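PDB 5NPY: flagellar basal body protein from Helicobacter pylori, which probably builds part of the flagellar hook, the flexible joint that passes motor torque to the filament. Local coordinates for residues V197-K202 against Q396-K401; K206-F211 against V350-P355; Y357-D362 against S375-T380; S432-L437 against T445-K450. All blocks are in the same frame, centred on the assembly; numbering follows the deposited sequence.

Interaction 1 of 4, residues V197-K202 against Q396-K401; sequences VNLNPK and QTWEVK. With 144 (tris-hydroxymethyl-methyl-ammonium), chain B.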
# COMPACT_ATOMS: atom_id res chain seq x y z
N VAL A 197 6.55 -2.80 1.25
CA VAL A 197 7.20 -3.95 0.64
C VAL A 197 8.53 -4.17 1.35
O VAL A 197 9.24 -3.22 1.69
CB VAL A 197 7.41 -3.75 -0.88
CG1 VAL A 197 8.25 -2.48 -1.18
CG2 VAL A 197 8.07 -4.93 -1.49
N ASN A 198 8.86 -5.42 1.58
CA ASN A 198 10.19 -5.76 2.05
C ASN A 198 10.97 -6.25 0.84
O ASN A 198 10.44 -7.01 0.03
CB ASN A 198 10.14 -6.81 3.15
CG ASN A 198 11.51 -7.13 3.68
OD1 ASN A 198 12.04 -6.36 4.48
ND2 ASN A 198 12.06 -8.27 3.28
N LEU A 199 12.21 -5.79 0.71
CA LEU A 199 13.05 -6.16 -0.43
C LEU A 199 14.25 -6.92 0.10
O LEU A 199 15.12 -6.34 0.75
CB LEU A 199 13.48 -4.93 -1.23
CG LEU A 199 12.39 -4.06 -1.92
CD1 LEU A 199 13.01 -2.84 -2.56
CD2 LEU A 199 11.60 -4.81 -2.96
N ASN A 200 14.30 -8.21 -0.16
CA ASN A 200 15.39 -9.04 0.34
C ASN A 200 16.40 -9.25 -0.77
O ASN A 200 16.03 -9.67 -1.88
CB ASN A 200 14.86 -10.38 0.84
CG ASN A 200 15.92 -11.20 1.61
OD1 ASN A 200 17.00 -11.46 1.10
ND2 ASN A 200 15.59 -11.60 2.83
N PRO A 201 17.68 -8.97 -0.52
CA PRO A 201 18.69 -9.01 -1.60
C PRO A 201 19.08 -10.40 -2.04
O PRO A 201 19.90 -10.53 -2.97
CB PRO A 201 19.89 -8.26 -0.99
CG PRO A 201 19.70 -8.39 0.52
CD PRO A 201 18.20 -8.42 0.75
N LYS A 202 18.53 -11.46 -1.43
CA LYS A 202 18.93 -12.83 -1.75
C LYS A 202 17.76 -13.70 -2.18
O LYS A 202 17.88 -14.93 -2.17
CB LYS A 202 19.63 -13.47 -0.55
CG LYS A 202 20.66 -12.59 0.12
CD LYS A 202 22.05 -12.89 -0.39
CE LYS A 202 23.08 -12.14 0.43
NZ LYS A 202 24.47 -12.43 -0.02
N GLN A 396 22.07 0.77 1.12
CA GLN A 396 21.59 -0.15 0.10
C GLN A 396 20.54 0.56 -0.74
O GLN A 396 19.69 1.29 -0.22
CB GLN A 396 21.00 -1.40 0.74
CG GLN A 396 19.99 -2.10 -0.14
CD GLN A 396 19.88 -3.55 0.19
OE1 GLN A 396 20.89 -4.21 0.47
NE2 GLN A 396 18.65 -4.08 0.16
N THR A 397 20.60 0.36 -2.05
CA THR A 397 19.65 1.02 -2.94
C THR A 397 19.16 0.05 -3.99
O THR A 397 19.88 -0.84 -4.44
CB THR A 397 20.23 2.30 -3.67
OG1 THR A 397 21.27 1.93 -4.58
CG2 THR A 397 20.76 3.29 -2.66
N TRP A 398 17.92 0.28 -4.41
CA TRP A 398 17.31 -0.37 -5.55
C TRP A 398 16.79 0.72 -6.48
O TRP A 398 16.36 1.77 -6.02
CB TRP A 398 16.13 -1.28 -5.12
CG TRP A 398 16.50 -2.37 -4.18
CD1 TRP A 398 17.07 -2.24 -2.95
CD2 TRP A 398 16.28 -3.79 -4.38
NE1 TRP A 398 17.22 -3.49 -2.37
CE2 TRP A 398 16.76 -4.44 -3.22
CE3 TRP A 398 15.74 -4.55 -5.42
CZ2 TRP A 398 16.72 -5.83 -3.09
CZ3 TRP A 398 15.69 -5.92 -5.27
CH2 TRP A 398 16.17 -6.55 -4.11
N GLU A 399 16.83 0.47 -7.79
CA GLU A 399 16.15 1.32 -8.76
C GLU A 399 14.85 0.67 -9.20
O GLU A 399 14.86 -0.48 -9.67
CB GLU A 399 17.02 1.62 -9.99
CG GLU A 399 18.31 2.31 -9.64
CD GLU A 399 18.93 3.03 -10.80
OE1 GLU A 399 18.19 3.43 -11.72
OE2 GLU A 399 20.16 3.22 -10.78
N VAL A 400 13.75 1.43 -9.09
CA VAL A 400 12.39 0.92 -9.28
C VAL A 400 11.77 1.51 -10.55
O VAL A 400 11.70 2.74 -10.72
CB VAL A 400 11.52 1.23 -8.05
CG1 VAL A 400 10.14 0.63 -8.23
CG2 VAL A 400 12.25 0.80 -6.69
N LYS A 401 11.24 0.64 -11.40
CA LYS A 401 10.60 0.98 -12.67
C LYS A 401 9.10 0.73 -12.51
O LYS A 401 8.69 -0.43 -12.38
CB LYS A 401 11.21 0.12 -13.78
CG LYS A 401 10.41 -0.08 -15.06
CD LYS A 401 11.06 -1.18 -15.92
CE LYS A 401 10.81 -0.91 -17.41
NZ LYS A 401 11.71 -1.71 -18.28
C1 144 B . 23.50 5.83 -7.33
N 144 B . 23.04 4.48 -7.69
C2 144 B . 23.96 3.88 -8.65
O2 144 B . 23.77 4.32 -9.97
C3 144 B . 21.71 4.55 -8.28
O3 144 B . 21.07 3.30 -8.22
C4 144 B . 22.95 3.57 -6.54
O4 144 B . 23.38 4.03 -5.27
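Asn-200, whose backbone O lies 3.8 Å from Trp-398 CH2, at the edge of the indole and near its plane, has an amide nitrogen gripped from outside the contact. ND2 is hydrogen-bonded to Gln-462 O and more weakly to Ser-460 O. The other end of the same carboxamide closes an Asx turn: OD1 accepts from Lys-202 N at 3.0 Å, the donor lying in the carbonyl plane on a lone pair. With both ends engaged, the rotation of the amide is fixed and the turn through Pro-201 is pinned.

Leu-199, just before the turn, and Pro-201 within it pack on the indole. Leu-199 CD1 sits over one face, 3.9 Å from the centroid of the five-membered ring and 11° off its normal, a CH-pi contact. Leu-199 CB covers the benzo part of the same ring system, 3.8 Å from Trp-398 CZ2. The two side chains run past each other in opposite directions; each sets CG anti to the carbonyl carbon (chi1 -63° and -59°). Pro-201 CA approaches Trp-398 CZ2 obliquely at 4.0 Å.

The residues flanking Trp-398 reach a bound tris-hydroxymethyl-methyl-ammonium instead. Its O3 donates to Glu-399 OE2 at 2.7 Å, and its O4 makes a weak bond of 3.1 Å to Thr-397 OG1, an oxygen also bonded to Thr-380 OG1. The negative charge of Glu-399 would be expected to suit a cationic ligand. Strand 396-406 thus shows the two-sided pattern of a beta strand, with a tryptophan buried on one face and pocket-lining polar residues on the other.

Interaction 2 of 4, residues K206-F211 against V350-P355; sequences KGVQDF and VAIKIP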
# COMPACT_ATOMS: atom_id res chain seq x y z
N LYS A 206 17.30 -11.73 -11.78
CA LYS A 206 17.05 -11.66 -13.21
C LYS A 206 18.39 -11.48 -13.92
O LYS A 206 19.35 -10.94 -13.35
CB LYS A 206 16.11 -10.50 -13.58
CG LYS A 206 14.64 -10.71 -13.32
CD LYS A 206 13.89 -11.29 -14.50
CE LYS A 206 12.41 -11.46 -14.18
NZ LYS A 206 11.88 -12.86 -14.26
N GLY A 207 18.44 -11.95 -15.16
CA GLY A 207 19.56 -11.61 -16.00
C GLY A 207 19.74 -10.11 -15.96
O GLY A 207 18.77 -9.34 -15.95
N VAL A 208 21.00 -9.67 -15.91
CA VAL A 208 21.26 -8.26 -15.75
C VAL A 208 20.85 -7.48 -17.00
O VAL A 208 20.66 -6.26 -16.91
CB VAL A 208 22.75 -8.10 -15.37
CG1 VAL A 208 23.65 -8.11 -16.62
CG2 VAL A 208 22.94 -6.87 -14.50
N GLN A 209 20.65 -8.15 -18.14
CA GLN A 209 20.16 -7.47 -19.35
C GLN A 209 18.83 -6.79 -19.11
O GLN A 209 18.50 -5.83 -19.82
CB GLN A 209 20.02 -8.46 -20.52
CG GLN A 209 18.92 -9.52 -20.33
CD GLN A 209 19.46 -10.84 -19.78
OE1 GLN A 209 20.47 -10.89 -19.08
NE2 GLN A 209 18.78 -11.91 -20.12
N ASP A 210 18.06 -7.25 -18.11
CA ASP A 210 16.79 -6.62 -17.74
C ASP A 210 16.97 -5.18 -17.29
O ASP A 210 16.02 -4.38 -17.40
CB ASP A 210 16.12 -7.42 -16.62
CG ASP A 210 15.30 -8.59 -17.14
OD1 ASP A 210 14.11 -8.68 -16.74
OD2 ASP A 210 15.84 -9.41 -17.92
N PHE A 211 18.14 -4.84 -16.74
CA PHE A 211 18.44 -3.51 -16.21
C PHE A 211 19.48 -2.76 -17.03
O PHE A 211 19.36 -1.55 -17.19
CB PHE A 211 18.93 -3.63 -14.77
CG PHE A 211 19.10 -2.30 -14.07
CD1 PHE A 211 18.05 -1.40 -14.00
CD2 PHE A 211 20.29 -1.98 -13.46
CE1 PHE A 211 18.20 -0.18 -13.34
CE2 PHE A 211 20.45 -0.77 -12.81
CZ PHE A 211 19.40 0.13 -12.74
N VAL A 350 31.12 -15.81 -16.81
CA VAL A 350 29.81 -16.44 -16.95
C VAL A 350 28.79 -15.31 -16.99
O VAL A 350 29.15 -14.15 -16.74
CB VAL A 350 29.50 -17.44 -15.82
CG1 VAL A 350 30.57 -18.56 -15.77
CG2 VAL A 350 29.43 -16.73 -14.49
N ALA A 351 27.53 -15.62 -17.30
CA ALA A 351 26.51 -14.59 -17.38
C ALA A 351 26.17 -14.06 -16.00
O ALA A 351 26.26 -14.76 -14.99
CB ALA A 351 25.25 -15.13 -18.07
N ILE A 352 25.75 -12.79 -15.97
CA ILE A 352 25.62 -11.99 -14.77
C ILE A 352 24.14 -11.77 -14.47
O ILE A 352 23.35 -11.52 -15.40
CB ILE A 352 26.34 -10.64 -14.94
CG1 ILE A 352 27.84 -10.86 -15.11
CG2 ILE A 352 26.07 -9.70 -13.79
CD1 ILE A 352 28.39 -11.94 -14.21
N LYS A 353 23.76 -11.85 -13.19
CA LYS A 353 22.40 -11.59 -12.76
C LYS A 353 22.38 -10.52 -11.67
O LYS A 353 23.39 -10.25 -11.02
CB LYS A 353 21.70 -12.85 -12.22
CG LYS A 353 21.47 -13.94 -13.26
CD LYS A 353 20.66 -15.09 -12.69
CE LYS A 353 20.49 -16.19 -13.72
NZ LYS A 353 20.22 -17.48 -13.06
N ILE A 354 21.20 -9.95 -11.47
CA ILE A 354 20.98 -8.81 -10.58
C ILE A 354 19.83 -9.14 -9.63
O ILE A 354 18.83 -9.74 -10.06
CB ILE A 354 20.71 -7.53 -11.39
CG1 ILE A 354 20.74 -6.27 -10.50
CG2 ILE A 354 19.38 -7.65 -12.17
CD1 ILE A 354 20.69 -4.96 -11.31
N PRO A 355 19.92 -8.79 -8.35
CA PRO A 355 18.79 -9.04 -7.44
C PRO A 355 17.55 -8.24 -7.86
O PRO A 355 17.65 -7.09 -8.31
CB PRO A 355 19.33 -8.61 -6.07
CG PRO A 355 20.86 -8.72 -6.20
CD PRO A 355 21.14 -8.34 -7.66
O HOH W 1 22.86 -11.88 -17.89
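Ile-354 is met at two points along its side chain, at CB by Val-208 CG2 (3.9 Å) and at CD1 by Phe-211 CD2 (3.7 Å). Both partners cross the isoleucine at about a right angle. CG1 of Ile-354 stands anti to the backbone N (chi1 -170°), and the extended second torsion (chi2 171°) carries CD1 on to the phenyl ring, which it approaches obliquely. Val-208 also lies alongside Ile-352, pointing the same way, with CB 4.0 Å from Ile-352 CG2.

Backbone bonds set these side chains in register. Lys-206 and Ile-354 form an antiparallel hydrogen-bonded pair, the tighter of its two bonds running from Ile-354 N to Lys-206 O at 2.8 Å. Gly-207 and Lys-353 follow as a non-hydrogen-bonded pair, their CA atoms 4.3 Å apart. Here the strand 204-207 gives way to the short helix around 209-212: Gly-207 O and Val-208 O accept from Asp-210 N and Phe-211 N, so the ladder runs directly into a helical turn.

One last cross-strand bond reaches beyond the ladder, from Val-208 N to Ile-352 O at 3.0 Å, the donor tilted from the carbonyl plane. The same oxygen takes a second proton from a water at 2.6 Å, which also donates to Gln-209 OE1. Further out, Lys-353 NZ is anchored by Asn-237 OD1 and Asp-235 O, while the Phe-211 ring meets that of Tyr-378, their planes about 20° apart.

Interaction 3 of 4, residues Y357-D362 against S375-T380; sequences YSTEVD and SEYYMT. With 144 (tris-hydroxymethyl-methyl-ammonium), chain B.
Thr-359 OG1 and Tyr-377 OH share a hydrogen bond of 2.9 Å in which either hydroxyl could be the donor. Thr-359 places OG1 between its backbone N and carbonyl carbon (chi1 68°), and Tyr-377 sets CG anti to its carbonyl carbon (chi1 -51°), the start of a ring whose OH meets it. The threonine crosses the tyrosine at about a right angle, and its methyl also touches the ring, Thr-359 CG2 standing 3.5 Å from Tyr-377 CE2 in an oblique approach.

Nearer its root, the Tyr-377 ring turns an edge to the neighbouring backbone: Tyr-357 O lies in the ring plane, 3.2 Å from Tyr-377 CD2. Of the Tyr-357 side chain, CB comes nearest, 4.1 Å from Tyr-377 CD2. Ser-375 CB rests 3.4 Å from Thr-359 OG1.

The backbones that carry these groups form an antiparallel ladder in the hairpin of strands 346-364 and 370-381. Tyr-357 pairs with Tyr-377 and Thr-359 with Ser-375 through four N-H to O bonds, the shortest from Tyr-377 N to Tyr-357 O at 2.7 Å. At the far end of its segment, Thr-380 OG1 donates to O3 of the bound tris-hydroxymethyl-methyl-ammonium at 2.9 Å.

The chemistry implies that one hydrogen bond links the hydroxyls of two buried residues, with its direction undecided, and it would be expected to restrain the tip of the tyrosine in addition to the backbone ladder.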
# COMPACT_ATOMS: atom_id res chain seq x y z
N TYR A 357 12.92 -7.86 -7.80
CA TYR A 357 11.60 -8.12 -7.24
C TYR A 357 10.56 -7.38 -8.08
O TYR A 357 10.90 -6.55 -8.92
CB TYR A 357 11.51 -7.72 -5.76
CG TYR A 357 10.31 -8.34 -5.05
CD1 TYR A 357 10.06 -9.71 -5.14
CD2 TYR A 357 9.41 -7.56 -4.33
CE1 TYR A 357 8.96 -10.29 -4.51
CE2 TYR A 357 8.30 -8.12 -3.70
CZ TYR A 357 8.09 -9.50 -3.79
OH TYR A 357 7.02 -10.11 -3.19
N SER A 358 9.29 -7.72 -7.85
CA SER A 358 8.18 -7.08 -8.55
C SER A 358 6.95 -7.10 -7.66
O SER A 358 6.74 -8.06 -6.90
CB SER A 358 7.87 -7.76 -9.89
OG SER A 358 7.55 -9.11 -9.67
N THR A 359 6.17 -6.03 -7.70
CA THR A 359 4.94 -5.91 -6.93
C THR A 359 3.85 -5.44 -7.87
O THR A 359 4.12 -5.02 -8.99
CB THR A 359 5.09 -4.93 -5.75
OG1 THR A 359 5.25 -3.59 -6.26
CG2 THR A 359 6.30 -5.34 -4.87
N GLU A 360 2.61 -5.50 -7.40
CA GLU A 360 1.46 -5.20 -8.24
C GLU A 360 0.28 -4.91 -7.34
O GLU A 360 0.02 -5.65 -6.39
CB GLU A 360 1.18 -6.38 -9.19
CG GLU A 360 0.03 -6.19 -10.17
CD GLU A 360 -0.31 -7.48 -10.93
OE1 GLU A 360 0.37 -7.79 -11.94
OE2 GLU A 360 -1.25 -8.20 -10.51
N VAL A 361 -0.41 -3.80 -7.61
CA VAL A 361 -1.53 -3.29 -6.82
C VAL A 361 -2.73 -3.12 -7.76
O VAL A 361 -2.59 -2.62 -8.88
CB VAL A 361 -1.17 -1.95 -6.15
CG1 VAL A 361 -2.34 -1.36 -5.39
CG2 VAL A 361 0.05 -2.12 -5.22
N ASP A 362 -3.91 -3.52 -7.28
CA ASP A 362 -5.13 -3.27 -8.03
C ASP A 362 -5.52 -1.80 -7.89
O ASP A 362 -5.66 -1.30 -6.77
CB ASP A 362 -6.28 -4.15 -7.53
CG ASP A 362 -6.02 -5.64 -7.74
OD1 ASP A 362 -6.56 -6.46 -6.96
OD2 ASP A 362 -5.30 -6.01 -8.69
N SER A 375 5.43 -2.64 -10.39
CA SER A 375 6.75 -2.15 -10.04
C SER A 375 7.72 -3.30 -10.17
O SER A 375 7.46 -4.38 -9.65
CB SER A 375 6.83 -1.62 -8.60
OG SER A 375 6.23 -0.35 -8.50
N GLU A 376 8.85 -3.04 -10.82
CA GLU A 376 9.97 -3.96 -10.86
C GLU A 376 11.19 -3.31 -10.23
O GLU A 376 11.47 -2.13 -10.48
CB GLU A 376 10.25 -4.35 -12.29
CG GLU A 376 9.02 -4.73 -13.10
CD GLU A 376 9.44 -5.26 -14.45
OE1 GLU A 376 9.22 -4.59 -15.46
OE2 GLU A 376 10.09 -6.33 -14.47
N TYR A 377 11.93 -4.08 -9.45
CA TYR A 377 13.01 -3.59 -8.58
C TYR A 377 14.32 -4.25 -8.98
O TYR A 377 14.38 -5.48 -9.13
CB TYR A 377 12.69 -3.88 -7.10
CG TYR A 377 11.31 -3.43 -6.60
CD1 TYR A 377 11.18 -2.39 -5.68
CD2 TYR A 377 10.13 -4.06 -7.05
CE1 TYR A 377 9.91 -1.97 -5.22
CE2 TYR A 377 8.88 -3.67 -6.59
CZ TYR A 377 8.77 -2.60 -5.68
OH TYR A 377 7.53 -2.18 -5.22
N TYR A 378 15.36 -3.45 -9.13
CA TYR A 378 16.69 -3.93 -9.47
C TYR A 378 17.66 -3.36 -8.44
O TYR A 378 17.69 -2.14 -8.25
CB TYR A 378 17.10 -3.51 -10.88
CG TYR A 378 16.07 -3.81 -11.95
CD1 TYR A 378 15.15 -2.85 -12.37
CD2 TYR A 378 16.03 -5.04 -12.57
CE1 TYR A 378 14.20 -3.13 -13.36
CE2 TYR A 378 15.09 -5.33 -13.54
CZ TYR A 378 14.18 -4.37 -13.92
OH TYR A 378 13.26 -4.67 -14.89
N MET A 379 18.44 -4.23 -7.78
CA MET A 379 19.36 -3.78 -6.73
C MET A 379 20.65 -3.26 -7.33
O MET A 379 21.27 -3.91 -8.17
CB MET A 379 19.69 -4.89 -5.75
CG MET A 379 20.39 -4.38 -4.49
SD MET A 379 20.46 -5.73 -3.26
CE MET A 379 22.13 -6.29 -3.47
N THR A 380 21.09 -2.10 -6.85
CA THR A 380 22.21 -1.41 -7.46
C THR A 380 23.38 -1.20 -6.52
O THR A 380 24.50 -1.00 -7.00
CB THR A 380 21.77 -0.04 -8.00
OG1 THR A 380 21.22 0.74 -6.90
CG2 THR A 380 20.71 -0.19 -9.08
C1 144 B . 23.50 5.83 -7.33
N 144 B . 23.04 4.48 -7.69
C2 144 B . 23.96 3.88 -8.65
O2 144 B . 23.77 4.32 -9.97
C3 144 B . 21.71 4.55 -8.28
O3 144 B . 21.07 3.30 -8.22
C4 144 B . 22.95 3.57 -6.54
O4 144 B . 23.38 4.03 -5.27

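Interaction 4 of 4, residues S432-L437 against T445-K450; sequences SAPMTL and TYSLDK
A beta hairpin of strands 435-439 and 442-447 brings Met-435 and Tyr-446 together as an antiparallel hydrogen-bonded pair, with Met-435 N to Tyr-446 O at 2.8 Å and the return bond nearly straight (172° at the hydrogen). The two side chains lie side by side, pointing the same way. Met-435 bends at its last torsion (chi3 84°), which lays CE between two neighbours, 3.6 Å from Tyr-446 CD1 and 3.6 Å from Leu-448 CD1. Its sulfur makes a Met-aromatic contact, SD standing 5.2 Å from the ring centroid and 66° off the normal, an oblique approach. Leu-437 CD1 also reaches Tyr-446 CD1 at 3.9 Å.

Before the ladder begins, the pairing passes to edge contacts and water. Pro-434 CB presses on Ser-447 OG at 3.3 Å, and Pro-434 CA makes a CA-H...O contact with Tyr-446 O. Beyond it, Ser-432 OG lies 3.3 Å from Asp-449 CB. One water accepts from Leu-448 N at 2.9 Å, bonds to Ser-432 OG and donates weakly to Ala-433 O. A second bridges Ser-432 O and Asp-449 OD2 through two weak bonds. Solvent thus joins the segments where direct backbone bonds are absent.

Within its own sheet, strand 442-447 lies between 435-439, an outermost strand, and 192-198, to which it runs parallel. The Met-435, Tyr-446 and Leu-448 side chains pack on strands of another sheet: Met-435 meets Glu-419 and Ser-402, Leu-448 meets Val-421, and Tyr-446 OH is hydrogen-bonded to Ser-375 OG on strand 370-381.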
# COMPACT_ATOMS: atom_id res chain seq x y z
N SER A 432 12.78 7.13 0.46
CA SER A 432 12.38 7.37 -0.92
C SER A 432 11.37 8.50 -0.95
O SER A 432 10.79 8.87 0.07
CB SER A 432 11.80 6.12 -1.58
OG SER A 432 10.57 5.77 -0.96
N ALA A 433 11.15 9.03 -2.14
CA ALA A 433 10.26 10.15 -2.37
C ALA A 433 9.10 9.72 -3.25
O ALA A 433 9.30 8.99 -4.22
CB ALA A 433 11.00 11.33 -3.04
N PRO A 434 7.89 10.20 -2.97
CA PRO A 434 6.73 9.82 -3.79
C PRO A 434 6.89 10.29 -5.23
O PRO A 434 7.65 11.22 -5.54
CB PRO A 434 5.57 10.52 -3.09
CG PRO A 434 6.21 11.74 -2.45
CD PRO A 434 7.57 11.28 -2.00
N MET A 435 6.19 9.61 -6.13
CA MET A 435 6.32 9.90 -7.55
C MET A 435 4.93 10.16 -8.13
O MET A 435 3.90 9.91 -7.49
CB MET A 435 7.05 8.75 -8.29
CG MET A 435 6.17 7.57 -8.74
SD MET A 435 7.16 6.08 -9.11
CE MET A 435 7.27 5.44 -7.42
N THR A 436 4.92 10.71 -9.34
CA THR A 436 3.67 11.04 -10.03
C THR A 436 3.56 10.23 -11.31
O THR A 436 4.39 10.36 -12.21
CB THR A 436 3.56 12.54 -10.35
OG1 THR A 436 3.45 13.27 -9.12
CG2 THR A 436 2.28 12.79 -11.20
N LEU A 437 2.56 9.36 -11.36
CA LEU A 437 2.25 8.59 -12.55
C LEU A 437 1.07 9.25 -13.23
O LEU A 437 0.24 9.89 -12.57
CB LEU A 437 1.88 7.15 -12.20
CG LEU A 437 2.80 6.46 -11.21
CD1 LEU A 437 2.31 5.03 -11.01
CD2 LEU A 437 4.24 6.52 -11.71
N THR A 445 -0.53 9.84 -7.14
CA THR A 445 0.67 9.93 -6.29
C THR A 445 1.01 8.54 -5.76
O THR A 445 0.22 7.94 -5.03
CB THR A 445 0.43 10.87 -5.10
OG1 THR A 445 -0.11 12.12 -5.54
CG2 THR A 445 1.75 11.11 -4.29
N TYR A 446 2.20 8.04 -6.10
CA TYR A 446 2.62 6.68 -5.75
C TYR A 446 3.81 6.75 -4.79
O TYR A 446 4.82 7.38 -5.11
CB TYR A 446 3.00 5.89 -7.01
CG TYR A 446 3.34 4.41 -6.84
CD1 TYR A 446 4.15 3.78 -7.76
CD2 TYR A 446 2.80 3.64 -5.83
CE1 TYR A 446 4.46 2.46 -7.65
CE2 TYR A 446 3.10 2.29 -5.73
CZ TYR A 446 3.93 1.71 -6.65
OH TYR A 446 4.27 0.38 -6.58
N SER A 447 3.68 6.12 -3.62
CA SER A 447 4.73 6.10 -2.60
C SER A 447 5.15 4.66 -2.31
O SER A 447 4.32 3.80 -1.99
CB SER A 447 4.28 6.76 -1.28
OG SER A 447 3.94 8.13 -1.46
N LEU A 448 6.45 4.41 -2.44
CA LEU A 448 7.00 3.07 -2.30
C LEU A 448 7.36 2.71 -0.86
O LEU A 448 7.84 1.60 -0.63
CB LEU A 448 8.24 2.93 -3.18
CG LEU A 448 7.92 3.04 -4.67
CD1 LEU A 448 9.20 3.13 -5.46
CD2 LEU A 448 7.04 1.86 -5.18
N ASP A 449 7.17 3.61 0.11
CA ASP A 449 7.96 3.51 1.32
C ASP A 449 7.17 3.14 2.56
O ASP A 449 7.78 2.83 3.58
CB ASP A 449 8.74 4.82 1.59
CG ASP A 449 7.82 6.00 1.86
OD1 ASP A 449 8.20 6.84 2.70
OD2 ASP A 449 6.74 6.08 1.23
N LYS A 450 5.84 3.20 2.50
CA LYS A 450 4.97 2.75 3.58
C LYS A 450 3.54 2.80 3.08
O LYS A 450 3.22 3.51 2.11
CB LYS A 450 5.11 3.62 4.83
CG LYS A 450 4.48 5.03 4.68
CD LYS A 450 4.73 5.88 5.94
CE LYS A 450 4.11 7.27 5.84
NZ LYS A 450 4.83 8.13 4.85
O HOH W 2 8.37 6.54 -2.92
O HOH W 3 7.80 8.21 -0.63
O HOH W 4 11.05 7.39 2.89

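Overall arrangement
Interactions 2 and 3 lie in one antiparallel sheet and share strand 346-364. Interaction 1 joins that sheet, through 396-401, to the end of strand 192-198, which belongs to the sheet that holds the hairpin of interaction 4. Interactions 1 and 3, centres 8 Å apart, join at the ligand pocket, where Thr-397 OG1 and Thr-380 OG1 approach to 2.6 Å, a probable hydrogen bond. Interaction 2 borders this site: Phe-211 CZ touches Glu-399 CD at 3.5 Å, and the Phe-211 side chain lies about 6 Å from the ligand. Interaction 4 meets 3 through Ser-375 OG and Tyr-446 OH, 2.8 Å apart, but its nearest atoms stay about 12 Å from those of interaction 2.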